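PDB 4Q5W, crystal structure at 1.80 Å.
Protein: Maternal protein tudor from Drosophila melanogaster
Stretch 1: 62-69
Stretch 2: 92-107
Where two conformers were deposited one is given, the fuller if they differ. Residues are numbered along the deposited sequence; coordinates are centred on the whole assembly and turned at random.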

ATOM      1  N   GLU A  62      12.217  -8.421   7.496  1.00 19.01           N
ATOM      2  CA  GLU A  62      12.707  -8.539   6.129  1.00 16.08           C
ATOM      3  C   GLU A  62      13.074  -7.188   5.524  1.00 17.45           C
ATOM      4  O   GLU A  62      12.733  -6.134   6.069  1.00 16.51           O
ATOM      5  CB  GLU A  62      11.668  -9.244   5.252  1.00 23.04           C
ATOM      6  CG  GLU A  62      11.482 -10.718   5.598  1.00 26.58           C
ATOM      7  CD  GLU A  62      10.469 -11.398   4.702  1.00 37.41           C
ATOM      8  OE1 GLU A  62       9.804 -10.689   3.914  1.00 40.29           O
ATOM      9  OE2 GLU A  62      10.339 -12.640   4.788  1.00 40.48           O
ATOM     10  N   PHE A  63      13.746  -7.223   4.374  1.00 17.97           N
ATOM     11  CA  PHE A  63      14.275  -6.005   3.760  1.00 18.44           C
ATOM     12  C   PHE A  63      13.449  -5.505   2.576  1.00 15.71           C
ATOM     13  O   PHE A  63      12.933  -6.299   1.792  1.00 18.72           O
ATOM     14  CB  PHE A  63      15.743  -6.210   3.367  1.00 15.15           C
ATOM     15  CG  PHE A  63      16.667  -6.404   4.549  1.00 17.13           C
ATOM     16  CD1 PHE A  63      16.915  -7.672   5.054  1.00 19.80           C
ATOM     17  CD2 PHE A  63      17.283  -5.321   5.154  1.00 14.89           C
ATOM     18  CE1 PHE A  63      17.755  -7.857   6.140  1.00 21.90           C
ATOM     19  CE2 PHE A  63      18.137  -5.499   6.238  1.00 21.35           C
ATOM     20  CZ  PHE A  63      18.371  -6.767   6.733  1.00 24.44           C
ATOM     21  N   TYR A  64      13.335  -4.182   2.458  1.00 10.72           N
ATOM     22  CA  TYR A  64      12.453  -3.547   1.488  1.00 12.11           C
ATOM     23  C   TYR A  64      13.097  -2.339   0.811  1.00 14.30           C
ATOM     24  O   TYR A  64      13.838  -1.576   1.445  1.00 16.61           O
ATOM     25  CB  TYR A  64      11.206  -3.052   2.205  1.00 10.05           C
ATOM     26  CG  TYR A  64      10.319  -4.150   2.723  1.00 12.41           C
ATOM     27  CD1 TYR A  64      10.567  -4.761   3.941  1.00 11.82           C
ATOM     28  CD2 TYR A  64       9.214  -4.560   1.996  1.00 15.93           C
ATOM     29  CE1 TYR A  64       9.740  -5.778   4.418  1.00 13.17           C
ATOM     30  CE2 TYR A  64       8.380  -5.564   2.468  1.00 16.08           C
ATOM     31  CZ  TYR A  64       8.643  -6.162   3.675  1.00 19.92           C
ATOM     32  OH  TYR A  64       7.807  -7.159   4.135  1.00 23.07           O
ATOM     33  N   ARG A  65      12.789  -2.141  -0.466  1.00 13.99           N
ATOM     34  CA  ARG A  65      13.157  -0.903  -1.120  1.00 11.63           C
ATOM     35  C   ARG A  65      12.392   0.239  -0.477  1.00 13.60           C
ATOM     36  O   ARG A  65      11.194   0.121  -0.215  1.00 12.40           O
ATOM     37  CB  ARG A  65      12.836  -0.948  -2.608  1.00 11.28           C
ATOM     38  CG  ARG A  65      13.639  -1.990  -3.369  1.00 10.43           C
ATOM     39  CD  ARG A  65      13.705  -1.624  -4.832  1.00 10.73           C
ATOM     40  NE  ARG A  65      12.391  -1.690  -5.467  1.00 15.65           N
ATOM     41  CZ  ARG A  65      12.147  -1.253  -6.697  1.00 13.60           C
ATOM     42  NH1 ARG A  65      10.922  -1.346  -7.208  1.00 15.68           N
ATOM     43  NH2 ARG A  65      13.134  -0.728  -7.412  1.00 13.13           N
ATOM     44  N   SER A  66      13.079   1.351  -0.241  1.00 11.44           N
ATOM     45  CA  SER A  66      12.481   2.458   0.492  1.00 10.20           C
ATOM     46  C   SER A  66      12.840   3.818  -0.076  1.00 14.83           C
ATOM     47  O   SER A  66      13.839   3.967  -0.775  1.00 15.32           O
ATOM     48  CB  SER A  66      12.918   2.406   1.955  1.00 13.86           C
ATOM     49  OG  SER A  66      14.336   2.323   2.042  1.00 24.55           O
ATOM     50  N   ARG A  67      12.025   4.816   0.260  1.00 13.29           N
ATOM     51  CA  ARG A  67      12.312   6.203  -0.073  1.00 13.44           C
ATOM     52  C   ARG A  67      12.114   7.039   1.184  1.00 16.33           C
ATOM     53  O   ARG A  67      11.146   6.851   1.921  1.00 15.57           O
ATOM     54  CB  ARG A  67      11.408   6.722  -1.202  1.00 17.13           C
ATOM     55  CG  ARG A  67      11.626   8.191  -1.538  1.00 17.67           C
ATOM     56  CD  ARG A  67      10.960   8.600  -2.856  1.00 15.16           C
ATOM     57  NE  ARG A  67       9.603   8.067  -2.975  1.00 20.79           N
ATOM     58  CZ  ARG A  67       8.524   8.651  -2.465  1.00 22.13           C
ATOM     59  NH1 ARG A  67       7.327   8.099  -2.631  1.00 26.14           N
ATOM     60  NH2 ARG A  67       8.637   9.792  -1.793  1.00 19.15           N
ATOM     61  N   ILE A  68      13.042   7.952   1.435  1.00 13.65           N
ATOM     62  CA  ILE A  68      12.976   8.789   2.624  1.00 16.93           C
ATOM     63  C   ILE A  68      11.857   9.816   2.504  1.00 18.87           C
ATOM     64  O   ILE A  68      11.836  10.619   1.568  1.00 19.83           O
ATOM     65  CB  ILE A  68      14.309   9.527   2.867  1.00 18.13           C
ATOM     66  CG1 ILE A  68      15.473   8.530   2.927  1.00 13.93           C
ATOM     67  CG2 ILE A  68      14.242  10.346   4.146  1.00 20.99           C
ATOM     68  CD1 ILE A  68      15.384   7.537   4.063  1.00 15.97           C
ATOM     69  N   LEU A  69      10.932   9.785   3.455  1.00 15.14           N
ATOM     70  CA  LEU A  69       9.867  10.778   3.521  1.00 19.95           C
ATOM     71  C   LEU A  69      10.256  11.952   4.417  1.00 23.19           C
ATOM     72  O   LEU A  69      10.052  13.115   4.058  1.00 22.16           O
ATOM     73  CB  LEU A  69       8.582  10.141   4.039  1.00 19.79           C
ATOM     74  CG  LEU A  69       7.944   9.117   3.097  1.00 15.75           C
ATOM     75  CD1 LEU A  69       6.736   8.479   3.744  1.00 17.54           C
ATOM     76  CD2 LEU A  69       7.562   9.795   1.785  1.00 22.86           C
ATOM     77  N   LYS A  92      18.203   2.880  10.783  1.00 19.08           N
ATOM     78  CA  LYS A  92      19.320   2.402   9.976  1.00 21.81           C
ATOM     79  C   LYS A  92      18.915   2.258   8.514  1.00 17.35           C
ATOM     80  O   LYS A  92      17.848   1.738   8.199  1.00 17.23           O
ATOM     81  CB  LYS A  92      19.829   1.064  10.506  1.00 22.63           C
ATOM     82  CG  LYS A  92      21.055   0.544   9.784  1.00 22.90           C
ATOM     83  CD  LYS A  92      21.520  -0.766  10.389  1.00 29.28           C
ATOM     84  CE  LYS A  92      22.812  -1.248   9.755  1.00 32.38           C
ATOM     85  NZ  LYS A  92      23.240  -2.553  10.321  1.00 31.87           N
ATOM     86  N   LEU A  93      19.785   2.716   7.622  1.00 15.39           N
ATOM     87  CA  LEU A  93      19.519   2.677   6.191  1.00 14.23           C
ATOM     88  C   LEU A  93      20.602   1.873   5.497  1.00 14.08           C
ATOM     89  O   LEU A  93      21.766   1.899   5.915  1.00 14.94           O
ATOM     90  CB  LEU A  93      19.526   4.094   5.619  1.00 18.48           C
ATOM     91  CG  LEU A  93      18.518   5.079   6.211  1.00 18.12           C
ATOM     92  CD1 LEU A  93      18.691   6.440   5.574  1.00 14.79           C
ATOM     93  CD2 LEU A  93      17.084   4.572   6.043  1.00 15.01           C
ATOM     94  N   TYR A  94      20.218   1.173   4.437  1.00 13.89           N
ATOM     95  CA  TYR A  94      21.176   0.439   3.618  1.00 13.21           C
ATOM     96  C   TYR A  94      21.150   1.004   2.202  1.00 16.87           C
ATOM     97  O   TYR A  94      20.147   1.591   1.778  1.00 13.61           O
ATOM     98  CB  TYR A  94      20.839  -1.057   3.582  1.00 13.00           C
ATOM     99  CG  TYR A  94      20.814  -1.727   4.932  1.00 15.00           C
ATOM    100  CD1 TYR A  94      19.661  -1.711   5.713  1.00 14.76           C
ATOM    101  CD2 TYR A  94      21.936  -2.388   5.422  1.00 16.67           C
ATOM    102  CE1 TYR A  94      19.630  -2.328   6.943  1.00 15.94           C
ATOM    103  CE2 TYR A  94      21.915  -3.007   6.656  1.00 18.55           C
ATOM    104  CZ  TYR A  94      20.759  -2.970   7.410  1.00 18.33           C
ATOM    105  OH  TYR A  94      20.732  -3.579   8.634  1.00 20.16           O
ATOM    106  N   GLU A  95      22.252   0.831   1.478  1.00 13.83           N
ATOM    107  CA  GLU A  95      22.324   1.248   0.082  1.00 12.51           C
ATOM    108  C   GLU A  95      21.418   0.370  -0.771  1.00 13.00           C
ATOM    109  O   GLU A  95      21.304  -0.826  -0.536  1.00 16.08           O
ATOM    110  CB  GLU A  95      23.758   1.146  -0.448  1.00 18.12           C
ATOM    111  CG  GLU A  95      24.822   1.795   0.417  1.00 20.29           C
ATOM    112  CD  GLU A  95      24.769   3.317   0.414  1.00 24.16           C
ATOM    113  OE1 GLU A  95      23.932   3.899  -0.303  1.00 23.69           O
ATOM    114  OE2 GLU A  95      25.578   3.937   1.138  1.00 25.42           O
ATOM    115  N   LEU A  96      20.782   0.969  -1.766  1.00 14.38           N
ATOM    116  CA  LEU A  96      20.022   0.201  -2.748  1.00 15.03           C
ATOM    117  C   LEU A  96      20.976  -0.412  -3.769  1.00 16.39           C
ATOM    118  O   LEU A  96      21.706   0.313  -4.451  1.00 15.72           O
ATOM    119  CB  LEU A  96      19.023   1.105  -3.460  1.00 14.41           C
ATOM    120  CG  LEU A  96      18.170   0.411  -4.527  1.00 12.69           C
ATOM    121  CD1 LEU A  96      17.174  -0.519  -3.853  1.00 12.81           C
ATOM    122  CD2 LEU A  96      17.475   1.444  -5.388  1.00 18.70           C
ATOM    123  N   PRO A  97      20.985  -1.749  -3.876  1.00 12.82           N
ATOM    124  CA  PRO A  97      21.856  -2.388  -4.865  1.00 16.53           C
ATOM    125  C   PRO A  97      21.570  -1.859  -6.268  1.00 21.20           C
ATOM    126  O   PRO A  97      20.407  -1.592  -6.603  1.00 16.93           O
ATOM    127  CB  PRO A  97      21.479  -3.868  -4.756  1.00 18.74           C
ATOM    128  CG  PRO A  97      21.040  -4.028  -3.330  1.00 16.53           C
ATOM    129  CD  PRO A  97      20.298  -2.737  -3.019  1.00 12.52           C
ATOM    130  N   GLN A  98      22.627  -1.696  -7.061  1.00 20.54           N
ATOM    131  CA  GLN A  98      22.542  -1.068  -8.380  1.00 21.05           C
ATOM    132  C   GLN A  98      21.504  -1.683  -9.320  1.00 18.54           C
ATOM    133  O   GLN A  98      20.905  -0.977 -10.146  1.00 15.53           O
ATOM    134  CB  GLN A  98      23.922  -1.093  -9.052  1.00 28.71           C
ATOM    135  CG  GLN A  98      23.997  -0.332 -10.369  1.00 42.93           C
ATOM    136  CD  GLN A  98      23.738   1.157 -10.210  1.00 50.47           C
ATOM    137  OE1 GLN A  98      23.795   1.700  -9.103  1.00 52.84           O
ATOM    138  NE2 GLN A  98      23.467   1.830 -11.325  1.00 53.26           N
ATOM    139  N   GLU A  99      21.303  -2.990  -9.203  1.00 16.70           N
ATOM    140  CA  GLU A  99      20.402  -3.713 -10.111  1.00 17.60           C
ATOM    141  C   GLU A  99      18.940  -3.274 -10.008  1.00 15.66           C
ATOM    142  O   GLU A  99      18.132  -3.586 -10.891  1.00 16.46           O
ATOM    143  CB  GLU A  99      20.519  -5.228  -9.902  1.00 20.31           C
ATOM    144  CG  GLU A  99      20.165  -5.700  -8.495  1.00 24.55           C
ATOM    145  CD  GLU A  99      20.258  -7.206  -8.340  1.00 32.74           C
ATOM    146  OE1 GLU A  99      20.313  -7.913  -9.368  1.00 33.22           O
ATOM    147  OE2 GLU A  99      20.280  -7.690  -7.188  1.00 33.48           O
ATOM    148  N   PHE A 100      18.605  -2.546  -8.943  1.00 18.55           N
ATOM    149  CA  PHE A 100      17.230  -2.110  -8.708  1.00 17.01           C
ATOM    150  C   PHE A 100      16.963  -0.663  -9.096  1.00 15.97           C
ATOM    151  O   PHE A 100      15.807  -0.240  -9.121  1.00 16.35           O
ATOM    152  CB  PHE A 100      16.866  -2.248  -7.226  1.00 15.78           C
ATOM    153  CG  PHE A 100      16.951  -3.649  -6.704  1.00 17.54           C
ATOM    154  CD1 PHE A 100      15.981  -4.586  -7.035  1.00 16.26           C
ATOM    155  CD2 PHE A 100      17.980  -4.023  -5.859  1.00 18.41           C
ATOM    156  CE1 PHE A 100      16.053  -5.876  -6.549  1.00 12.77           C
ATOM    157  CE2 PHE A 100      18.058  -5.314  -5.368  1.00 17.75           C
ATOM    158  CZ  PHE A 100      17.089  -6.239  -5.712  1.00 17.73           C
ATOM    159  N   THR A 101      18.020   0.093  -9.399  1.00 16.18           N
ATOM    160  CA  THR A 101      17.919   1.537  -9.614  0.50 15.30           C
ATOM    161  C   THR A 101      16.828   1.970 -10.599  1.00 12.89           C
ATOM    162  O   THR A 101      16.124   2.952 -10.373  1.00 16.02           O
ATOM    163  CB  THR A 101      19.264   2.111 -10.091  0.50 16.60           C
ATOM    164  OG1 THR A 101      20.304   1.679  -9.205  0.50 15.77           O
ATOM    165  CG2 THR A 101      19.213   3.632 -10.132  0.50 17.63           C
ATOM    166  N   LEU A 102      16.698   1.237 -11.701  1.00 13.99           N
ATOM    167  CA  LEU A 102      15.757   1.639 -12.752  1.00 14.71           C
ATOM    168  C   LEU A 102      14.415   0.909 -12.724  1.00 16.92           C
ATOM    169  O   LEU A 102      13.562   1.147 -13.572  1.00 21.10           O
ATOM    170  CB  LEU A 102      16.399   1.436 -14.121  1.00 16.39           C
ATOM    171  CG  LEU A 102      17.697   2.213 -14.311  1.00 18.81           C
ATOM    172  CD1 LEU A 102      18.415   1.718 -15.542  1.00 21.68           C
ATOM    173  CD2 LEU A 102      17.367   3.681 -14.431  1.00 22.71           C
ATOM    174  N   ILE A 103      14.236   0.016 -11.762  1.00 14.74           N
ATOM    175  CA  ILE A 103      12.989  -0.734 -11.651  1.00 11.49           C
ATOM    176  C   ILE A 103      11.944   0.102 -10.917  1.00 15.86           C
ATOM    177  O   ILE A 103      12.125   0.445  -9.755  1.00 15.19           O
ATOM    178  CB  ILE A 103      13.192  -2.056 -10.884  1.00 12.70           C
ATOM    179  CG1 ILE A 103      14.410  -2.818 -11.434  1.00 13.97           C
ATOM    180  CG2 ILE A 103      11.915  -2.901 -10.922  1.00 15.90           C
ATOM    181  CD1 ILE A 103      14.281  -3.241 -12.883  1.00 15.10           C
ATOM    182  N   LYS A 104      10.843   0.412 -11.592  1.00 12.76           N
ATOM    183  CA  LYS A 104       9.778   1.208 -10.981  1.00 11.02           C
ATOM    184  C   LYS A 104       9.169   0.511  -9.754  1.00 10.41           C
ATOM    185  O   LYS A 104       9.259  -0.711  -9.617  1.00 11.70           O
ATOM    186  CB  LYS A 104       8.669   1.507 -12.007  1.00 18.36           C
ATOM    187  CG  LYS A 104       9.115   2.251 -13.246  1.00 25.17           C
ATOM    188  CD  LYS A 104       9.518   3.690 -12.952  1.00 33.97           C
ATOM    189  CE  LYS A 104       9.881   4.415 -14.241  1.00 37.49           C
ATOM    190  NZ  LYS A 104      11.112   5.238 -14.099  1.00 41.97           N
ATOM    191  N   PRO A 105       8.563   1.292  -8.846  1.00 11.35           N
ATOM    192  CA  PRO A 105       7.864   0.665  -7.718  1.00 10.09           C
ATOM    193  C   PRO A 105       6.817  -0.315  -8.226  1.00 10.54           C
ATOM    194  O   PRO A 105       6.132  -0.045  -9.214  1.00 13.38           O
ATOM    195  CB  PRO A 105       7.168   1.849  -7.032  1.00 14.35           C
ATOM    196  CG  PRO A 105       7.933   3.042  -7.433  1.00 14.99           C
ATOM    197  CD  PRO A 105       8.446   2.761  -8.818  1.00 14.41           C
ATOM    198  N   VAL A 106       6.693  -1.442  -7.544  1.00  9.69           N
ATOM    199  CA  VAL A 106       5.783  -2.497  -7.976  1.00 11.44           C
ATOM    200  C   VAL A 106       4.332  -2.039  -7.821  1.00 14.52           C
ATOM    201  O   VAL A 106       3.566  -2.037  -8.795  1.00 11.49           O
ATOM    202  CB  VAL A 106       6.048  -3.773  -7.186  1.00 12.10           C
ATOM    203  CG1 VAL A 106       4.969  -4.821  -7.458  1.00 10.94           C
ATOM    204  CG2 VAL A 106       7.427  -4.316  -7.543  1.00 12.32           C
ATOM    205  N   ALA A 107       3.974  -1.610  -6.613  1.00 13.72           N
ATOM    206  CA  ALA A 107       2.623  -1.103  -6.341  1.00 14.81           C
ATOM    207  C   ALA A 107       2.261   0.128  -7.164  1.00 19.82           C
ATOM    208  O   ALA A 107       3.081   1.036  -7.350  1.00 18.96           O
ATOM    209  CB  ALA A 107       2.456  -0.789  -4.859  1.00 14.71           C
TER

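Arg65 dominates this contact. It is buried, and the second stretch covers 141 Å² of it, out of 382 Å² summed over both sides. Its CA-to-CB bond points toward that stretch, and the chain (m, t, m) carries the guanidinium to the backbone around Ile103. Arg65 NH2 donates a hydrogen bond to Ile103 O at 2.8 Å. Arg65 NH1 donates to Lys104 O at 3.0 Å and, weakly, to Ile103 O at 3.3 Å. These carbonyls lie near the guanidinium plane, where its N-H groups point. Arginine suits the place because one flat group can serve several carbonyls. Phe100 to Ile103 form a type I turn, closed by Ile103 N to Phe100 O at 3.1 Å. The aliphatic part of Arg65 is also used: Arg65 CD lies 3.8 Å from Leu96 CD1 and 4.0 Å from Phe100 CB.

Phe63, two residues earlier on the strand, also points toward the second stretch. Its ring edge meets the face of Tyr94, with planes at 84° and centroids 5.4 Å apart. The closest atoms are Phe63 CE2 and Tyr94 CE1, at 3.6 Å.

Leu93 and Ile68 add an apolar contact. Both set out sideways, but their ends come nearer, and Leu93 CD1 meets Ile68 CD1 at 3.8 Å. Both residues are buried, as suits their branched hydrocarbon side chains.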